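Local coordinates for protein carboxylic ester hydrolase (Aspergillus niger, PDB 7K4O) that hydrolyses ester bonds as a serine esterase of the tannase family and probably releases gallic acid from tannins, at residues T133-A138 with Y144-M149; I161-T166 with D176-Y181; C269-D274 with I539-Y544. One frame throughout, in Å; residues are numbered along the deposited sequence.

Contact 1: residues T133-A138 with Y144-M149; sequences TAMLLA and YETLYM
The hydroxyl of T146 donates a hydrogen bond to the backbone oxygen of A134, with OG1 2.8 Å from O. The approach is bent. The C=O...OG1 angle is 127°, and the donor stands well above the carbonyl plane, 53° out of it. T146 lies in the first turn of helix 144-169, and A134 belongs to the loop that leads to strand 141-142. The torsion of T146 sets out both branches: with chi1 at -55°, CG2 is anti to the backbone N and OG1 lies beside it. CG2 packs 3.9 Å from the CB of A134, alongside the polar bond.

M135 covers the other flank. Its chain is bent at its second and third torsions. This brings SD to 3.9 Å from the CG2 of T146, while CE of M135 also touches that methyl. The two side chains cross at a slant. SD reaches on to L147, 4.1 Å from its CB.

D143, between the segments, forms a backbone hydrogen bond with M135 and accepts from the N of T146 through OD1. L359 and L360 of helix 351-361 lie against M135. One threonine thus serves two needs. Its buried hydroxyl is satisfied by the loop carbonyl, which joins the loop to the first turn of the helix, and its methyl completes the apolar side against A134 and the sulfur and CE of M135.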
loop_
_atom_site.group_PDB
_atom_site.type_symbol
_atom_site.label_atom_id
_atom_site.label_comp_id
_atom_site.label_asym_id
_atom_site.label_seq_id
_atom_site.Cartn_x
_atom_site.Cartn_y
_atom_site.Cartn_z
ATOM N N THR A 133 5.633 -17.939 5.363
ATOM C CA THR A 133 5.795 -19.219 6.099
ATOM C C THR A 133 5.163 -20.386 5.344
ATOM O O THR A 133 5.572 -21.513 5.580
ATOM C CB THR A 133 5.291 -19.101 7.533
ATOM O OG1 THR A 133 3.855 -19.125 7.549
ATOM C CG2 THR A 133 5.805 -17.823 8.154
ATOM N N ALA A 134 4.279 -20.143 4.387
ATOM C CA ALA A 134 3.570 -21.185 3.636
ATOM C C ALA A 134 4.067 -21.293 2.183
ATOM O O ALA A 134 3.502 -22.114 1.450
ATOM C CB ALA A 134 2.076 -20.879 3.695
ATOM N N MET A 135 5.033 -20.492 1.777
ATOM C CA MET A 135 5.352 -20.329 0.340
ATOM C C MET A 135 6.162 -21.515 -0.192
ATOM O O MET A 135 6.105 -21.712 -1.420
ATOM C CB MET A 135 6.091 -19.012 0.109
ATOM C CG MET A 135 6.196 -18.559 -1.308
ATOM S SD MET A 135 4.609 -18.244 -2.132
ATOM C CE MET A 135 4.221 -16.686 -1.346
ATOM N N LEU A 136 6.906 -22.242 0.654
ATOM C CA LEU A 136 7.832 -23.283 0.152
ATOM C C LEU A 136 7.398 -24.652 0.633
ATOM O O LEU A 136 7.196 -24.865 1.835
ATOM C CB LEU A 136 9.272 -23.010 0.584
ATOM C CG LEU A 136 9.871 -21.693 0.159
ATOM C CD1 LEU A 136 11.265 -21.547 0.755
ATOM C CD2 LEU A 136 9.880 -21.490 -1.332
ATOM N N LEU A 137 7.271 -25.591 -0.294
ATOM C CA LEU A 137 7.095 -27.014 0.055
ATOM C C LEU A 137 8.418 -27.655 0.514
ATOM O O LEU A 137 8.368 -28.627 1.304
ATOM C CB LEU A 137 6.507 -27.781 -1.121
ATOM C CG LEU A 137 5.107 -27.378 -1.582
ATOM C CD1 LEU A 137 4.702 -28.169 -2.808
ATOM C CD2 LEU A 137 4.092 -27.593 -0.441
ATOM N N ALA A 138 9.533 -27.173 0.006
ATOM C CA ALA A 138 10.903 -27.649 0.290
ATOM C C ALA A 138 11.818 -26.563 -0.222
ATOM O O ALA A 138 11.378 -25.659 -0.937
ATOM C CB ALA A 138 11.199 -28.982 -0.389
ATOM N N TYR A 144 2.729 -23.537 -5.181
ATOM C CA TYR A 144 1.982 -22.656 -6.123
ATOM C C TYR A 144 0.611 -22.276 -5.572
ATOM O O TYR A 144 0.139 -21.165 -5.953
ATOM C CB TYR A 144 1.857 -23.311 -7.497
ATOM C CG TYR A 144 3.173 -23.513 -8.199
ATOM C CD1 TYR A 144 3.937 -22.433 -8.605
ATOM C CD2 TYR A 144 3.633 -24.774 -8.512
ATOM C CE1 TYR A 144 5.145 -22.580 -9.253
ATOM C CE2 TYR A 144 4.840 -24.946 -9.181
ATOM C CZ TYR A 144 5.595 -23.855 -9.553
ATOM O OH TYR A 144 6.775 -24.054 -10.244
ATOM N N GLU A 145 -0.032 -23.121 -4.797
ATOM C CA GLU A 145 -1.345 -22.789 -4.217
ATOM C C GLU A 145 -1.171 -21.532 -3.341
ATOM O O GLU A 145 -2.004 -20.587 -3.411
ATOM C CB GLU A 145 -1.948 -23.945 -3.426
ATOM C CG GLU A 145 -3.250 -23.569 -2.737
ATOM C CD GLU A 145 -4.444 -23.253 -3.615
ATOM O OE1 GLU A 145 -5.539 -22.846 -3.026
ATOM O OE2 GLU A 145 -4.361 -23.419 -4.843
ATOM N N THR A 146 -0.133 -21.503 -2.505
ATOM C CA THR A 146 0.149 -20.323 -1.664
ATOM C C THR A 146 0.358 -19.102 -2.536
ATOM O O THR A 146 -0.199 -18.022 -2.238
ATOM C CB THR A 146 1.370 -20.532 -0.757
ATOM O OG1 THR A 146 1.171 -21.714 0.010
ATOM C CG2 THR A 146 1.618 -19.326 0.113
ATOM N N LEU A 147 1.187 -19.217 -3.578
ATOM C CA LEU A 147 1.465 -18.113 -4.491
ATOM C C LEU A 147 0.165 -17.562 -5.071
ATOM O O LEU A 147 -0.029 -16.338 -5.017
ATOM C CB LEU A 147 2.402 -18.577 -5.614
ATOM C CG LEU A 147 2.637 -17.569 -6.705
ATOM C CD1 LEU A 147 3.431 -16.390 -6.189
ATOM C CD2 LEU A 147 3.382 -18.156 -7.893
ATOM N N TYR A 148 -0.669 -18.438 -5.618
ATOM C CA TYR A 148 -1.908 -17.977 -6.296
ATOM C C TYR A 148 -2.898 -17.403 -5.259
ATOM O O TYR A 148 -3.565 -16.375 -5.589
ATOM C CB TYR A 148 -2.545 -19.094 -7.128
ATOM C CG TYR A 148 -1.979 -19.129 -8.525
ATOM C CD1 TYR A 148 -0.720 -19.681 -8.765
ATOM C CD2 TYR A 148 -2.686 -18.668 -9.620
ATOM C CE1 TYR A 148 -0.193 -19.713 -10.050
ATOM C CE2 TYR A 148 -2.161 -18.669 -10.911
ATOM C CZ TYR A 148 -0.903 -19.223 -11.129
ATOM O OH TYR A 148 -0.374 -19.296 -12.391
ATOM N N MET A 149 -3.066 -18.061 -4.118
ATOM C CA MET A 149 -3.970 -17.534 -3.075
ATOM C C MET A 149 -3.494 -16.135 -2.603
ATOM O O MET A 149 -4.315 -15.203 -2.544
ATOM C CB MET A 149 -3.998 -18.504 -1.909
ATOM C CG MET A 149 -4.860 -19.724 -2.175
ATOM S SD MET A 149 -6.642 -19.307 -2.319
ATOM C CE MET A 149 -7.046 -19.274 -0.571
#

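Contact 2: residues I161-T166 with D176-Y181; sequences IGKALT and DKLYAY
L178 and A180 lie against K163 and T166 of helix 144-169. At the start of 176-181, D176 makes no contact with the helix segment. Its OD2 is a zinc ligand. K177, still in the loop, lays its CG over the ring of Y179, 3.7 Å above the plane and over the centre.

L178 has the largest share of the contact. Its CG is anti to the backbone N (chi1 177°), and its two methyls part at the helix. CD2 lies 3.9 Å from the CB of K163 and also touches its CG. CD1 meets the CG2 of T166 at 4.1 Å, where the two side chains cross at about a right angle. T166 keeps its hydroxyl on the helix: OG1 donates to the O of G162 at 2.8 Å. That oxygen also accepts from the N of T166, and the two donors come from opposite faces of its carbonyl plane.

The CB of Y179 points away from the helix. A180 follows with its methyl facing K163, 4.0 Å from CE. The lysine chain therefore gives its carbons to L178 and A180, while NZ bonds to the O of E202. Strand 179-185 pairs with 89-93 and 205-209, and helix 144-169 packs on the sheet. This is the beta-alpha-beta crossover from strand 115-120 to 179-185, typical of the alpha/beta-hydrolase fold.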
loop_
_atom_site.group_PDB
_atom_site.type_symbol
_atom_site.label_atom_id
_atom_site.label_comp_id
_atom_site.label_asym_id
_atom_site.label_seq_id
_atom_site.Cartn_x
_atom_site.Cartn_y
_atom_site.Cartn_z
ATOM N N ILE A 161 -17.771 -15.399 -1.354
ATOM C CA ILE A 161 -18.416 -16.061 -0.184
ATOM C C ILE A 161 -19.046 -15.009 0.746
ATOM O O ILE A 161 -20.220 -15.201 1.175
ATOM C CB ILE A 161 -17.421 -16.944 0.567
ATOM C CG1 ILE A 161 -16.995 -18.099 -0.304
ATOM C CG2 ILE A 161 -18.018 -17.387 1.883
ATOM C CD1 ILE A 161 -15.750 -18.808 0.220
ATOM N N GLY A 162 -18.315 -13.964 1.068
ATOM C CA GLY A 162 -18.758 -12.933 2.019
ATOM C C GLY A 162 -19.972 -12.177 1.521
ATOM O O GLY A 162 -20.915 -11.947 2.282
ATOM N N LYS A 163 -19.982 -11.827 0.241
ATOM C CA LYS A 163 -21.140 -11.105 -0.337
ATOM C C LYS A 163 -22.372 -12.017 -0.300
ATOM O O LYS A 163 -23.445 -11.516 0.014
ATOM C CB LYS A 163 -20.841 -10.570 -1.728
ATOM C CG LYS A 163 -19.816 -9.447 -1.711
ATOM C CD LYS A 163 -19.219 -9.124 -3.077
ATOM C CE LYS A 163 -20.235 -8.682 -4.090
ATOM N NZ LYS A 163 -19.621 -8.496 -5.433
ATOM N N ALA A 164 -22.246 -13.286 -0.606
ATOM C CA ALA A 164 -23.390 -14.201 -0.604
ATOM C C ALA A 164 -23.910 -14.351 0.840
ATOM O O ALA A 164 -25.137 -14.332 1.033
ATOM C CB ALA A 164 -23.056 -15.532 -1.203
ATOM N N LEU A 165 -23.020 -14.555 1.811
ATOM C CA LEU A 165 -23.416 -14.689 3.235
ATOM C C LEU A 165 -24.169 -13.416 3.667
ATOM O O LEU A 165 -25.229 -13.522 4.330
ATOM C CB LEU A 165 -22.185 -14.900 4.114
ATOM C CG LEU A 165 -22.465 -14.786 5.616
ATOM C CD1 LEU A 165 -23.369 -15.905 6.061
ATOM C CD2 LEU A 165 -21.167 -14.797 6.402
ATOM N N THR A 166 -23.650 -12.251 3.318
ATOM C CA THR A 166 -24.202 -10.926 3.728
ATOM C C THR A 166 -25.598 -10.807 3.122
ATOM O O THR A 166 -26.542 -10.464 3.877
ATOM C CB THR A 166 -23.316 -9.796 3.231
ATOM O OG1 THR A 166 -22.024 -9.883 3.850
ATOM C CG2 THR A 166 -23.919 -8.427 3.494
ATOM N N ASP A 176 -32.122 -6.271 -4.552
ATOM C CA ASP A 176 -31.545 -5.286 -3.618
ATOM C C ASP A 176 -30.052 -5.097 -3.910
ATOM O O ASP A 176 -29.297 -6.121 -3.965
ATOM C CB ASP A 176 -31.722 -5.714 -2.172
ATOM C CG ASP A 176 -33.120 -5.619 -1.589
ATOM O OD1 ASP A 176 -33.913 -4.784 -2.076
ATOM O OD2 ASP A 176 -33.371 -6.342 -0.612
ATOM N N LYS A 177 -29.639 -3.873 -4.126
ATOM C CA LYS A 177 -28.223 -3.557 -4.446
ATOM C C LYS A 177 -27.360 -3.735 -3.175
ATOM O O LYS A 177 -27.605 -3.113 -2.121
ATOM C CB LYS A 177 -28.089 -2.140 -4.936
ATOM C CG LYS A 177 -26.687 -1.659 -5.257
ATOM C CD LYS A 177 -25.955 -2.364 -6.314
ATOM C CE LYS A 177 -24.670 -1.666 -6.794
ATOM N NZ LYS A 177 -23.637 -2.665 -7.263
ATOM N N LEU A 178 -26.266 -4.493 -3.311
ATOM C CA LEU A 178 -25.223 -4.584 -2.246
ATOM C C LEU A 178 -24.026 -3.774 -2.740
ATOM O O LEU A 178 -23.390 -4.154 -3.737
ATOM C CB LEU A 178 -24.849 -6.043 -2.003
ATOM C CG LEU A 178 -23.720 -6.230 -0.976
ATOM C CD1 LEU A 178 -24.122 -5.753 0.421
ATOM C CD2 LEU A 178 -23.332 -7.684 -0.962
ATOM N N TYR A 179 -23.740 -2.669 -2.110
ATOM C CA TYR A 179 -22.554 -1.859 -2.456
ATOM C C TYR A 179 -21.326 -2.512 -1.833
ATOM O O TYR A 179 -21.260 -2.701 -0.605
ATOM C CB TYR A 179 -22.702 -0.422 -1.990
ATOM C CG TYR A 179 -23.750 0.364 -2.754
ATOM C CD1 TYR A 179 -23.460 0.816 -4.025
ATOM C CD2 TYR A 179 -25.013 0.568 -2.247
ATOM C CE1 TYR A 179 -24.375 1.571 -4.742
ATOM C CE2 TYR A 179 -25.946 1.334 -2.966
ATOM C CZ TYR A 179 -25.624 1.795 -4.217
ATOM O OH TYR A 179 -26.458 2.568 -5.006
ATOM N N ALA A 180 -20.352 -2.857 -2.657
ATOM C CA ALA A 180 -19.186 -3.642 -2.206
ATOM C C ALA A 180 -17.930 -2.798 -2.396
ATOM O O ALA A 180 -17.730 -2.181 -3.471
ATOM C CB ALA A 180 -19.124 -4.950 -2.982
ATOM N N TYR A 181 -17.089 -2.817 -1.370
ATOM C CA TYR A 181 -15.894 -1.958 -1.280
ATOM C C TYR A 181 -14.689 -2.789 -0.851
ATOM O O TYR A 181 -14.829 -3.869 -0.289
ATOM C CB TYR A 181 -16.158 -0.847 -0.271
ATOM C CG TYR A 181 -17.350 0.025 -0.593
ATOM C CD1 TYR A 181 -17.229 1.014 -1.536
ATOM C CD2 TYR A 181 -18.586 -0.156 0.014
ATOM C CE1 TYR A 181 -18.293 1.834 -1.873
ATOM C CE2 TYR A 181 -19.655 0.660 -0.315
ATOM C CZ TYR A 181 -19.494 1.680 -1.220
ATOM O OH TYR A 181 -20.542 2.505 -1.515
#

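Contact 3: residues C269-D274 with I539-Y544; sequences CLLDFD and IDSWHY
L271 lays its branched end over the CB of S541, with CG 3.9 Å from that carbon and both methyls close by. The last turns of two helices, 266-272 and 536-541, meet here. The first belongs to the long insertion between sheet strands 205-209 and 410-416, consistent with the lid region of tannases and feruloyl esterases. The second lies near the C-terminal end of the chain.

S541 offers carbon rather than oxygen to L271. Its chi1 of 72° places OG between the backbone N and the carbonyl carbon, and the hydroxyl bonds to the O of S538 in its own helix. L270 turns its CD2 to the S541 carbonyl and the Y544 phenol. That methyl is 4.1 Å from the O of S541.

Polar links flank this small patch. D272 of helix 266-272 forms a salt bridge with R537 of helix 536-541, and the NE1 of W542, just past that helix, bonds to OD2 of D267, so both links join the same two elements. The disulfide C269-C252 holds helix 266-272 to helix 238-252. The ring of Y544 meets that of F323 with the planes at about 35°. The side chain of Y544 comes toward L270 from the opposite direction, and the meeting point is the phenol oxygen: OH of Y544 lies 3.5 Å from the CD2 methyl of L270.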
loop_
_atom_site.group_PDB
_atom_site.type_symbol
_atom_site.label_atom_id
_atom_site.label_comp_id
_atom_site.label_asym_id
_atom_site.label_seq_id
_atom_site.Cartn_x
_atom_site.Cartn_y
_atom_site.Cartn_z
ATOM N N CYS A 269 11.064 20.032 -4.913
ATOM C CA CYS A 269 12.249 19.697 -4.109
ATOM C C CYS A 269 13.265 18.967 -4.996
ATOM O O CYS A 269 14.467 19.348 -5.067
ATOM C CB CYS A 269 11.830 18.878 -2.916
ATOM S SG CYS A 269 13.082 18.723 -1.645
ATOM N N LEU A 270 12.810 17.928 -5.681
ATOM C CA LEU A 270 13.707 17.106 -6.528
ATOM C C LEU A 270 14.280 17.965 -7.652
ATOM O O LEU A 270 15.471 17.787 -7.994
ATOM C CB LEU A 270 12.889 15.946 -7.099
ATOM C CG LEU A 270 13.640 15.037 -8.064
ATOM C CD1 LEU A 270 14.760 14.337 -7.302
ATOM C CD2 LEU A 270 12.655 14.037 -8.695
ATOM N N LEU A 271 13.494 18.882 -8.193
ATOM C CA LEU A 271 13.920 19.720 -9.331
ATOM C C LEU A 271 14.904 20.812 -8.849
ATOM O O LEU A 271 15.814 21.130 -9.625
ATOM C CB LEU A 271 12.707 20.366 -9.988
ATOM C CG LEU A 271 11.811 19.461 -10.824
ATOM C CD1 LEU A 271 10.477 20.149 -11.001
ATOM C CD2 LEU A 271 12.413 19.135 -12.191
ATOM N N ASP A 272 14.698 21.409 -7.682
ATOM C CA ASP A 272 15.300 22.731 -7.380
ATOM C C ASP A 272 16.265 22.706 -6.199
ATOM O O ASP A 272 16.899 23.737 -6.020
ATOM C CB ASP A 272 14.208 23.772 -7.145
ATOM C CG ASP A 272 13.412 24.065 -8.394
ATOM O OD1 ASP A 272 13.924 23.817 -9.496
ATOM O OD2 ASP A 272 12.255 24.521 -8.259
ATOM N N PHE A 273 16.360 21.663 -5.382
ATOM C CA PHE A 273 17.251 21.666 -4.208
ATOM C C PHE A 273 18.437 20.730 -4.406
ATOM O O PHE A 273 18.243 19.520 -4.683
ATOM C CB PHE A 273 16.496 21.292 -2.953
ATOM C CG PHE A 273 17.377 21.280 -1.742
ATOM C CD1 PHE A 273 18.043 22.448 -1.350
ATOM C CD2 PHE A 273 17.569 20.135 -0.993
ATOM C CE1 PHE A 273 18.856 22.447 -0.225
ATOM C CE2 PHE A 273 18.391 20.135 0.122
ATOM C CZ PHE A 273 19.042 21.296 0.504
ATOM N N ASP A 274 19.653 21.269 -4.238
ATOM C CA ASP A 274 20.908 20.488 -4.350
ATOM C C ASP A 274 21.401 20.160 -2.960
ATOM O O ASP A 274 21.790 21.109 -2.228
ATOM C CB ASP A 274 21.965 21.285 -5.107
ATOM C CG ASP A 274 23.231 20.493 -5.406
ATOM O OD1 ASP A 274 23.480 19.476 -4.744
ATOM O OD2 ASP A 274 23.969 20.933 -6.297
ATOM N N ILE A 539 4.993 18.008 -13.230
ATOM C CA ILE A 539 4.384 16.742 -13.723
ATOM C C ILE A 539 5.504 15.915 -14.346
ATOM O O ILE A 539 5.579 14.712 -14.082
ATOM C CB ILE A 539 3.243 17.034 -14.690
ATOM C CG1 ILE A 539 2.071 17.649 -13.921
ATOM C CG2 ILE A 539 2.852 15.817 -15.502
ATOM C CD1 ILE A 539 1.081 18.315 -14.812
ATOM N N ASP A 540 6.367 16.557 -15.137
ATOM C CA ASP A 540 7.439 15.826 -15.869
ATOM C C ASP A 540 8.401 15.194 -14.876
ATOM O O ASP A 540 8.978 14.143 -15.218
ATOM C CB ASP A 540 8.192 16.734 -16.835
ATOM C CG ASP A 540 7.401 17.207 -18.030
ATOM O OD1 ASP A 540 6.266 16.720 -18.275
ATOM O OD2 ASP A 540 7.897 18.159 -18.690
ATOM N N SER A 541 8.613 15.774 -13.695
ATOM C CA SER A 541 9.571 15.249 -12.691
ATOM C C SER A 541 9.108 13.890 -12.143
ATOM O O SER A 541 9.931 13.191 -11.578
ATOM C CB SER A 541 9.836 16.170 -11.570
ATOM O OG SER A 541 8.738 16.276 -10.661
ATOM N N TRP A 542 7.814 13.573 -12.291
ATOM C CA TRP A 542 7.239 12.313 -11.755
ATOM C C TRP A 542 7.268 11.216 -12.813
ATOM O O TRP A 542 6.730 10.112 -12.519
ATOM C CB TRP A 542 5.780 12.525 -11.314
ATOM C CG TRP A 542 5.578 13.335 -10.083
ATOM C CD1 TRP A 542 5.264 14.662 -10.020
ATOM C CD2 TRP A 542 5.584 12.864 -8.727
ATOM N NE1 TRP A 542 5.148 15.056 -8.726
ATOM C CE2 TRP A 542 5.303 13.971 -7.898
ATOM C CE3 TRP A 542 5.870 11.639 -8.137
ATOM C CZ2 TRP A 542 5.283 13.865 -6.515
ATOM C CZ3 TRP A 542 5.833 11.522 -6.770
ATOM C CH2 TRP A 542 5.538 12.625 -5.961
ATOM N N HIS A 543 7.725 11.518 -14.017
ATOM C CA HIS A 543 7.656 10.571 -15.150
ATOM C C HIS A 543 9.066 10.092 -15.451
ATOM O O HIS A 543 9.964 10.945 -15.601
ATOM C CB HIS A 543 7.045 11.202 -16.370
ATOM C CG HIS A 543 5.595 11.542 -16.216
ATOM N ND1 HIS A 543 4.963 12.427 -17.072
ATOM C CD2 HIS A 543 4.652 11.092 -15.351
ATOM C CE1 HIS A 543 3.680 12.512 -16.731
ATOM N NE2 HIS A 543 3.461 11.710 -15.670
ATOM N N TYR A 544 9.239 8.792 -15.594
ATOM C CA TYR A 544 10.573 8.183 -15.783
ATOM C C TYR A 544 10.595 7.316 -17.032
ATOM O O TYR A 544 9.686 6.568 -17.331
ATOM C CB TYR A 544 11.020 7.429 -14.544
ATOM C CG TYR A 544 11.201 8.347 -13.370
ATOM C CD1 TYR A 544 12.385 9.024 -13.191
ATOM C CD2 TYR A 544 10.154 8.616 -12.490
ATOM C CE1 TYR A 544 12.572 9.901 -12.137
ATOM C CE2 TYR A 544 10.320 9.492 -11.427
ATOM C CZ TYR A 544 11.531 10.160 -11.267
ATOM O OH TYR A 544 11.708 11.021 -10.231
#

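Contacts 1 and 2 share helix 144-169. Contact 1 holds its first turn to the preceding loop, and contact 2 holds a later turn against sheet strand 179-185. Their centres are 29 Å apart, and both are buried. Contact 3 is a surface contact on the other side of the chain's centre, 40 Å from the centre of contact 1 and 44 Å from that of contact 2. It joins segments far apart in sequence, whereas the other two are local. Contact 1 alone has a hydrogen bond between its segments. Contact 2 is aliphatic; the lysine amine is paired outside it and the threonine hydroxyl within its own helix. Contact 3 is thin, with leucine carbons against a serine CB and against oxygens.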